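Local coordinates for protein pyroglutamyl-peptidase I (Fervidobacterium islandicum, PDB 6LTQ) that probably removes N-terminal pyroglutamate from peptides, as a pyrrolidone carboxyl peptidase of a thermophilic, keratin-degrading bacterium, at residues D[129-134]-D[145-150]; D[88-93]-D[136-141]; D[68-71]-D[77-80]. All blocks are in the same frame, centred on the assembly; numbering follows the deposited sequence.

How the interactions relate
All three contacts press a helix on the same central sheet. Interactions 1 and 2 share helix 131-140: in interaction 1 its first turn meets strand 145-148, in interaction 2 a later turn meets the neighbouring strand 90-97, with some side chains touching both. Their centres are 8 Å apart and they are joined by hydrogen bonds, S148 with E93 and K139 with A145. Interaction 3 belongs to a different helix, 59-72, about 20 Å from interaction 1 and 23 Å from interaction 2, centre to centre. Interactions 2 and 3 are buried, whereas interaction 1 is partly buried and reaches a subunit interface through K132. Aliphatic carbons carry interactions 1 and 2; interaction 3 brings a tyrosine hydroxyl beside an alanine methyl and a histidine.

Interaction 1. Residues D[129-134]-D[145-150]; sequences VKIKAV and AFVSYT
V147 puts its two methyl groups against I131 and K132 in the first turn of helix 131-140. The long side chain of K132 shows how one residue can serve two environments. Its CB leaves the helix across the line to the strand rather than straight at it, and CG sits beside the backbone N, anti to the carbonyl carbon (chi1 -62°). A further bend at chi2 (-67°) brings CD against the outer end of V147, 3.9 Å from V147 CG2; the two side chains cross there at about a right angle. Beyond this apolar stretch the chain bends again, and NZ ends in salt bridges with D114 and D101 of the second subunit. Lysine suits the place because its methylene groups can pack on valine while its ammonium group goes on to a pair of carboxylates at the interface.

I131 approaches differently, meeting V147 tip to tip. I131 CG1 is 4.1 Å from V147 CG2, and I131 CD1 is 4.2 Å from V147 CG1, so both valine branches are used and CG2 lies against both helix residues. I131 is buried and also packs on L92 and R94 of strand 90-97 and on L177 of strand 175-181, a span that a long, branched aliphatic side chain can cover. On the strand, A145 and V147 point toward the helix, whereas F146 and S148 point away from it; S148 OG hydrogen-bonds E93 on that other face. V147 is compact and beta-branched, which suits an extended backbone and lets two methyls meet the helix. Strand 90-97, helix 131-140 and the parallel neighbour 145-148 form a beta-alpha-beta arrangement, its first connection carrying the extra strand 124-126, in an alpha/beta fold.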
loop_
_atom_site.group_PDB
_atom_site.type_symbol
_atom_site.label_atom_id
_atom_site.label_comp_id
_atom_site.label_asym_id
_atom_site.label_seq_id
_atom_site.Cartn_x
_atom_site.Cartn_y
_atom_site.Cartn_z
ATOM N N VAL D 129 27.376 -11.046 -2.401
ATOM C CA VAL D 129 27.233 -10.528 -3.758
ATOM C C VAL D 129 27.024 -9.019 -3.690
ATOM O O VAL D 129 26.416 -8.494 -2.746
ATOM C CB VAL D 129 26.052 -11.229 -4.465
ATOM C CG1 VAL D 129 25.795 -10.669 -5.863
ATOM C CG2 VAL D 129 26.265 -12.741 -4.513
ATOM N N LYS D 130 27.538 -8.309 -4.694
ATOM C CA LYS D 130 27.415 -6.852 -4.760
ATOM C C LYS D 130 25.979 -6.504 -5.149
ATOM O O LYS D 130 25.658 -6.204 -6.300
ATOM C CB LYS D 130 28.415 -6.274 -5.742
ATOM C CG LYS D 130 29.863 -6.587 -5.386
ATOM C CD LYS D 130 30.788 -6.109 -6.489
ATOM C CE LYS D 130 31.052 -4.614 -6.372
ATOM N NZ LYS D 130 32.319 -4.320 -5.638
ATOM N N ILE D 131 25.091 -6.563 -4.157
ATOM C CA ILE D 131 23.667 -6.558 -4.460
ATOM C C ILE D 131 23.207 -5.195 -4.976
ATOM O O ILE D 131 22.305 -5.122 -5.826
ATOM C CB ILE D 131 22.879 -7.037 -3.225
ATOM C CG1 ILE D 131 21.398 -7.240 -3.560
ATOM C CG2 ILE D 131 23.080 -6.113 -2.014
ATOM C CD1 ILE D 131 20.656 -8.004 -2.452
ATOM N N LYS D 132 23.820 -4.097 -4.517
ATOM C CA LYS D 132 23.414 -2.792 -5.035
ATOM C C LYS D 132 23.775 -2.652 -6.505
ATOM O O LYS D 132 23.038 -2.019 -7.279
ATOM C CB LYS D 132 24.071 -1.659 -4.238
ATOM C CG LYS D 132 23.693 -1.620 -2.774
ATOM C CD LYS D 132 22.240 -1.279 -2.563
ATOM C CE LYS D 132 22.087 0.209 -2.323
ATOM N NZ LYS D 132 23.103 0.689 -1.350
ATOM N N ALA D 133 24.901 -3.243 -6.911
ATOM C CA ALA D 133 25.273 -3.219 -8.318
ATOM C C ALA D 133 24.304 -4.033 -9.175
ATOM O O ALA D 133 24.050 -3.664 -10.331
ATOM C CB ALA D 133 26.713 -3.726 -8.491
ATOM N N VAL D 134 23.762 -5.135 -8.652
ATOM C CA VAL D 134 22.738 -5.865 -9.397
ATOM C C VAL D 134 21.519 -4.970 -9.610
ATOM O O VAL D 134 21.016 -4.828 -10.729
ATOM C CB VAL D 134 22.345 -7.164 -8.669
ATOM C CG1 VAL D 134 21.310 -7.961 -9.497
ATOM C CG2 VAL D 134 23.565 -8.025 -8.373
ATOM N N ALA D 145 13.533 -2.714 -9.951
ATOM C CA ALA D 145 14.294 -3.617 -9.101
ATOM C C ALA D 145 14.686 -2.866 -7.846
ATOM O O ALA D 145 14.861 -1.644 -7.874
ATOM C CB ALA D 145 15.553 -4.166 -9.805
ATOM N N PHE D 146 14.790 -3.593 -6.739
ATOM C CA PHE D 146 15.156 -2.923 -5.501
ATOM C C PHE D 146 15.711 -3.948 -4.527
ATOM O O PHE D 146 15.563 -5.164 -4.705
ATOM C CB PHE D 146 13.951 -2.172 -4.893
ATOM C CG PHE D 146 12.693 -2.998 -4.824
ATOM C CD1 PHE D 146 12.434 -3.810 -3.728
ATOM C CD2 PHE D 146 11.775 -2.968 -5.872
ATOM C CE1 PHE D 146 11.257 -4.569 -3.656
ATOM C CE2 PHE D 146 10.604 -3.755 -5.822
ATOM C CZ PHE D 146 10.346 -4.540 -4.717
ATOM N N VAL D 147 16.336 -3.445 -3.476
ATOM C CA VAL D 147 16.950 -4.296 -2.469
ATOM C C VAL D 147 16.001 -4.429 -1.290
ATOM O O VAL D 147 15.477 -3.428 -0.777
ATOM C CB VAL D 147 18.313 -3.735 -2.027
ATOM C CG1 VAL D 147 18.880 -4.566 -0.874
ATOM C CG2 VAL D 147 19.277 -3.719 -3.219
ATOM N N SER D 148 15.808 -5.662 -0.840
ATOM C CA SER D 148 14.948 -5.995 0.281
ATOM C C SER D 148 15.798 -6.541 1.418
ATOM O O SER D 148 16.848 -7.156 1.189
ATOM C CB SER D 148 13.892 -7.040 -0.138
ATOM O OG SER D 148 13.295 -7.670 0.992
ATOM N N TYR D 149 15.343 -6.315 2.652
ATOM C CA TYR D 149 16.071 -6.772 3.830
ATOM C C TYR D 149 15.316 -7.822 4.623
ATOM O O TYR D 149 15.763 -8.201 5.712
ATOM C CB TYR D 149 16.440 -5.578 4.726
ATOM C CG TYR D 149 17.509 -4.763 4.072
ATOM C CD1 TYR D 149 17.214 -3.881 3.042
ATOM C CD2 TYR D 149 18.841 -4.915 4.451
ATOM C CE1 TYR D 149 18.254 -3.144 2.405
ATOM C CE2 TYR D 149 19.843 -4.215 3.845
ATOM C CZ TYR D 149 19.556 -3.334 2.827
ATOM O OH TYR D 149 20.591 -2.640 2.236
ATOM N N THR D 150 14.189 -8.314 4.117
ATOM C CA THR D 150 13.580 -9.498 4.699
ATOM C C THR D 150 13.006 -10.342 3.573
ATOM O O THR D 150 12.219 -9.853 2.752
ATOM C CB THR D 150 12.497 -9.154 5.734
ATOM O OG1 THR D 150 11.795 -10.357 6.067
ATOM C CG2 THR D 150 11.500 -8.142 5.201
#

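Interaction 2. Residues D[88-93]-D[136-141]; sequences AGIRLE and ELLKKK
L138 meets I90 and L92 where helix 131-140 lies on strand 90-97, a helix-on-sheet packing of the alpha/beta fold. The contact itself is purely aliphatic. L138 CD1 lies 3.8 Å from I90 CG2, the two side chains crossing at about a right angle, and the same methyl is 4.4 Å from L92 CD1. With I90 CG1 beside the backbone N (chi1 -57°), CG2 is left anti to that N, and this one-carbon branch is the one that meets L138. L138 also rests on A145 of the next strand, and L92 meets I131, V134 and A135 of the same helix. Branched aliphatic residues suit this buried seam because they fill it without polar groups to satisfy.

Polar interactions lie outside the seam. K139 NZ hydrogen-bonds A145 O and forms a salt bridge with E196 of the third subunit, tying helix, strand and interface together. R91 and E93, two residues apart on the strand, extend away from the helix and form a salt bridge; E93 OE2 also hydrogen-bonds H180 ND1. R91 NE reaches E93 OE2 at 2.6 Å on its syn side, 31° out of the carboxylate plane.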
loop_
_atom_site.group_PDB
_atom_site.type_symbol
_atom_site.label_atom_id
_atom_site.label_comp_id
_atom_site.label_asym_id
_atom_site.label_seq_id
_atom_site.Cartn_x
_atom_site.Cartn_y
_atom_site.Cartn_z
ATOM N N ALA D 88 6.216 -5.676 -6.560
ATOM C CA ALA D 88 5.980 -5.022 -7.841
ATOM C C ALA D 88 7.187 -5.052 -8.761
ATOM O O ALA D 88 7.039 -4.761 -9.953
ATOM C CB ALA D 88 5.578 -3.558 -7.626
ATOM N N GLY D 89 8.371 -5.362 -8.236
ATOM C CA GLY D 89 9.587 -5.342 -9.032
ATOM C C GLY D 89 10.502 -6.507 -8.686
ATOM O O GLY D 89 10.178 -7.345 -7.850
ATOM N N ILE D 90 11.655 -6.547 -9.355
ATOM C CA ILE D 90 12.643 -7.572 -9.030
ATOM C C ILE D 90 13.182 -7.281 -7.626
ATOM O O ILE D 90 13.773 -6.233 -7.380
ATOM C CB ILE D 90 13.767 -7.602 -10.076
ATOM C CG1 ILE D 90 13.194 -7.834 -11.497
ATOM C CG2 ILE D 90 14.791 -8.645 -9.708
ATOM C CD1 ILE D 90 12.385 -9.124 -11.682
ATOM N N ARG D 91 12.940 -8.204 -6.703
ATOM C CA ARG D 91 13.186 -7.964 -5.284
ATOM C C ARG D 91 14.433 -8.741 -4.853
ATOM O O ARG D 91 14.373 -9.947 -4.572
ATOM C CB ARG D 91 11.951 -8.342 -4.478
ATOM C CG ARG D 91 12.098 -8.199 -2.985
ATOM C CD ARG D 91 10.747 -8.362 -2.313
ATOM N NE ARG D 91 10.861 -8.945 -0.982
ATOM C CZ ARG D 91 9.839 -9.072 -0.142
ATOM N NH1 ARG D 91 10.029 -9.633 1.048
ATOM N NH2 ARG D 91 8.627 -8.626 -0.489
ATOM N N LEU D 92 15.553 -8.039 -4.803
ATOM C CA LEU D 92 16.837 -8.640 -4.473
ATOM C C LEU D 92 16.987 -8.705 -2.959
ATOM O O LEU D 92 16.979 -7.670 -2.278
ATOM C CB LEU D 92 17.966 -7.823 -5.101
ATOM C CG LEU D 92 17.686 -7.571 -6.582
ATOM C CD1 LEU D 92 18.479 -6.399 -7.067
ATOM C CD2 LEU D 92 18.018 -8.820 -7.429
ATOM N N GLU D 93 17.132 -9.917 -2.433
ATOM C CA GLU D 93 17.132 -10.139 -0.991
ATOM C C GLU D 93 18.554 -10.125 -0.442
ATOM O O GLU D 93 19.406 -10.915 -0.863
ATOM C CB GLU D 93 16.439 -11.460 -0.665
ATOM C CG GLU D 93 14.973 -11.492 -1.080
ATOM C CD GLU D 93 14.070 -10.592 -0.230
ATOM O OE1 GLU D 93 14.566 -9.919 0.711
ATOM O OE2 GLU D 93 12.843 -10.598 -0.482
ATOM N N GLU D 136 21.338 -1.748 -9.543
ATOM C CA GLU D 136 21.636 -0.632 -10.423
ATOM C C GLU D 136 21.680 -1.077 -11.882
ATOM O O GLU D 136 21.211 -0.356 -12.764
ATOM C CB GLU D 136 22.952 0.017 -10.010
ATOM C CG GLU D 136 22.749 1.260 -9.169
ATOM C CD GLU D 136 22.262 2.438 -10.008
ATOM O OE1 GLU D 136 23.039 3.398 -10.198
ATOM O OE2 GLU D 136 21.104 2.400 -10.479
ATOM N N LEU D 137 22.219 -2.269 -12.149
ATOM C CA LEU D 137 22.246 -2.793 -13.516
ATOM C C LEU D 137 20.842 -2.998 -14.059
ATOM O O LEU D 137 20.535 -2.604 -15.195
ATOM C CB LEU D 137 23.003 -4.121 -13.570
ATOM C CG LEU D 137 23.215 -4.622 -15.007
ATOM C CD1 LEU D 137 24.672 -5.022 -15.205
ATOM C CD2 LEU D 137 22.316 -5.771 -15.342
ATOM N N LEU D 138 19.973 -3.640 -13.270
ATOM C CA LEU D 138 18.605 -3.891 -13.717
ATOM C C LEU D 138 17.857 -2.589 -14.012
ATOM O O LEU D 138 17.223 -2.456 -15.070
ATOM C CB LEU D 138 17.865 -4.709 -12.668
ATOM C CG LEU D 138 18.383 -6.150 -12.548
ATOM C CD1 LEU D 138 17.708 -6.866 -11.395
ATOM C CD2 LEU D 138 18.163 -6.897 -13.868
ATOM N N LYS D 139 17.987 -1.591 -13.130
ATOM C CA LYS D 139 17.294 -0.320 -13.362
ATOM C C LYS D 139 17.820 0.356 -14.619
ATOM O O LYS D 139 17.051 0.907 -15.420
ATOM C CB LYS D 139 17.462 0.645 -12.181
ATOM C CG LYS D 139 16.824 0.242 -10.834
ATOM C CD LYS D 139 17.287 1.241 -9.766
ATOM C CE LYS D 139 16.907 0.774 -8.379
ATOM N NZ LYS D 139 15.441 0.998 -8.147
ATOM N N LYS D 140 19.128 0.258 -14.847
ATOM C CA LYS D 140 19.695 0.979 -15.973
ATOM C C LYS D 140 19.231 0.349 -17.262
ATOM O O LYS D 140 19.186 0.985 -18.323
ATOM C CB LYS D 140 21.180 0.890 -15.827
ATOM C CG LYS D 140 21.726 2.236 -15.611
ATOM C CD LYS D 140 20.762 2.703 -14.341
ATOM C CE LYS D 140 20.931 4.236 -14.065
ATOM N NZ LYS D 140 22.233 5.003 -13.741
ATOM N N LYS D 141 18.895 -0.935 -17.182
ATOM C CA LYS D 141 18.266 -1.668 -18.279
ATOM C C LYS D 141 16.737 -1.542 -18.284
ATOM O O LYS D 141 16.051 -2.354 -18.930
ATOM C CB LYS D 141 18.615 -3.157 -18.199
ATOM C CG LYS D 141 20.117 -3.436 -18.256
ATOM C CD LYS D 141 20.691 -3.080 -19.622
ATOM C CE LYS D 141 22.190 -3.375 -19.640
ATOM N NZ LYS D 141 22.785 -3.212 -20.988
#

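Interaction 3. Residues D[68-71]-D[77-80]; sequences EYYK and IALH
Y70 reaches from helix 59-72 to A78 and H80 of strand 77-83, its hydroxyl doing all the touching. Y70 CG lies beside the backbone N, anti to the carbonyl carbon (chi1 -84°), and the ring's length brings OH to the strand. Along the strand, I77 points away from the helix and packs among L15, L217 and I221. A78 comes next and points toward the helix: its CB lies 3.3 Å from Y70 OH, close enough that a small methyl suits the site. L79 meets L19 and V179. H80 starts off across the line to the helix, but its ring end comes nearer, NE2 4.0 Å from Y70 OH, too far for a direct bond, and the hydroxyl sits obliquely to the imidazole ring.

The link between them is instead S163 of helix 158-170, whose OG hydrogen-bonds both Y70 OH and H80 NE2. H80 ND1 is held by T20 OG1, so both ring nitrogens have partners and the rotation of the imidazole is fixed. Tyrosine suits its place because a long, flat ring carries a hydroxyl from the helix to S163 at the strand. Strand 77-83 thus runs between parallel strands 15-22 and 175-181, with helices 59-72 and 158-170 packed on one face.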
loop_
_atom_site.group_PDB
_atom_site.type_symbol
_atom_site.label_atom_id
_atom_site.label_comp_id
_atom_site.label_asym_id
_atom_site.label_seq_id
_atom_site.Cartn_x
_atom_site.Cartn_y
_atom_site.Cartn_z
ATOM N N GLU D 68 21.126 -32.492 -1.398
ATOM C CA GLU D 68 21.429 -33.631 -2.255
ATOM C C GLU D 68 22.086 -33.163 -3.542
ATOM O O GLU D 68 23.047 -33.781 -4.016
ATOM C CB GLU D 68 20.128 -34.393 -2.553
ATOM C CG GLU D 68 20.211 -35.551 -3.551
ATOM C CD GLU D 68 18.828 -36.138 -3.910
ATOM O OE1 GLU D 68 17.887 -35.369 -4.235
ATOM O OE2 GLU D 68 18.677 -37.379 -3.858
ATOM N N TYR D 69 21.635 -32.024 -4.076
ATOM C CA TYR D 69 22.274 -31.484 -5.271
ATOM C C TYR D 69 23.644 -30.927 -4.944
ATOM O O TYR D 69 24.591 -31.111 -5.717
ATOM C CB TYR D 69 21.425 -30.400 -5.934
ATOM C CG TYR D 69 21.824 -30.189 -7.379
ATOM C CD1 TYR D 69 22.911 -29.384 -7.722
ATOM C CD2 TYR D 69 21.138 -30.833 -8.399
ATOM C CE1 TYR D 69 23.288 -29.213 -9.057
ATOM C CE2 TYR D 69 21.505 -30.674 -9.724
ATOM C CZ TYR D 69 22.577 -29.867 -10.053
ATOM O OH TYR D 69 22.929 -29.719 -11.386
ATOM N N TYR D 70 23.773 -30.229 -3.811
ATOM C CA TYR D 70 25.090 -29.730 -3.434
ATOM C C TYR D 70 26.074 -30.880 -3.246
ATOM O O TYR D 70 27.260 -30.729 -3.579
ATOM C CB TYR D 70 25.027 -28.878 -2.157
ATOM C CG TYR D 70 24.656 -27.413 -2.334
ATOM C CD1 TYR D 70 25.202 -26.630 -3.356
ATOM C CD2 TYR D 70 23.762 -26.817 -1.458
ATOM C CE1 TYR D 70 24.847 -25.285 -3.500
ATOM C CE2 TYR D 70 23.403 -25.481 -1.593
ATOM C CZ TYR D 70 23.944 -24.719 -2.608
ATOM O OH TYR D 70 23.566 -23.394 -2.718
ATOM N N LYS D 71 25.631 -32.019 -2.665
ATOM C CA LYS D 71 26.599 -33.110 -2.616
ATOM C C LYS D 71 26.926 -33.696 -3.977
ATOM O O LYS D 71 28.074 -34.088 -4.202
ATOM C CB LYS D 71 26.305 -34.234 -1.642
ATOM C CG LYS D 71 27.754 -34.488 -1.245
ATOM C CD LYS D 71 28.327 -35.035 -0.021
ATOM C CE LYS D 71 27.705 -36.157 0.738
ATOM N NZ LYS D 71 28.920 -36.429 1.653
ATOM N N ILE D 77 28.103 -20.436 -7.481
ATOM C CA ILE D 77 27.136 -19.396 -7.112
ATOM C C ILE D 77 25.742 -19.983 -7.174
ATOM O O ILE D 77 25.344 -20.550 -8.199
ATOM C CB ILE D 77 27.206 -18.168 -8.032
ATOM C CG1 ILE D 77 28.651 -17.793 -8.328
ATOM C CG2 ILE D 77 26.437 -16.986 -7.407
ATOM C CD1 ILE D 77 28.780 -16.890 -9.515
ATOM N N ALA D 78 24.977 -19.786 -6.112
ATOM C CA ALA D 78 23.583 -20.182 -6.082
ATOM C C ALA D 78 22.762 -18.927 -6.340
ATOM O O ALA D 78 22.959 -17.908 -5.670
ATOM C CB ALA D 78 23.220 -20.817 -4.742
ATOM N N LEU D 79 21.913 -18.976 -7.355
ATOM C CA LEU D 79 20.976 -17.897 -7.658
ATOM C C LEU D 79 19.607 -18.502 -7.402
ATOM O O LEU D 79 19.083 -19.253 -8.233
ATOM C CB LEU D 79 21.138 -17.401 -9.092
ATOM C CG LEU D 79 20.285 -16.216 -9.566
ATOM C CD1 LEU D 79 20.397 -15.057 -8.584
ATOM C CD2 LEU D 79 20.699 -15.763 -10.982
ATOM N N HIS D 80 19.050 -18.220 -6.227
ATOM C CA HIS D 80 17.773 -18.787 -5.839
ATOM C C HIS D 80 16.653 -17.842 -6.253
ATOM O O HIS D 80 16.684 -16.650 -5.917
ATOM C CB HIS D 80 17.704 -19.014 -4.330
ATOM C CG HIS D 80 18.694 -20.004 -3.814
ATOM N ND1 HIS D 80 18.720 -21.323 -4.225
ATOM C CD2 HIS D 80 19.682 -19.871 -2.901
ATOM C CE1 HIS D 80 19.691 -21.955 -3.587
ATOM N NE2 HIS D 80 20.289 -21.096 -2.777
#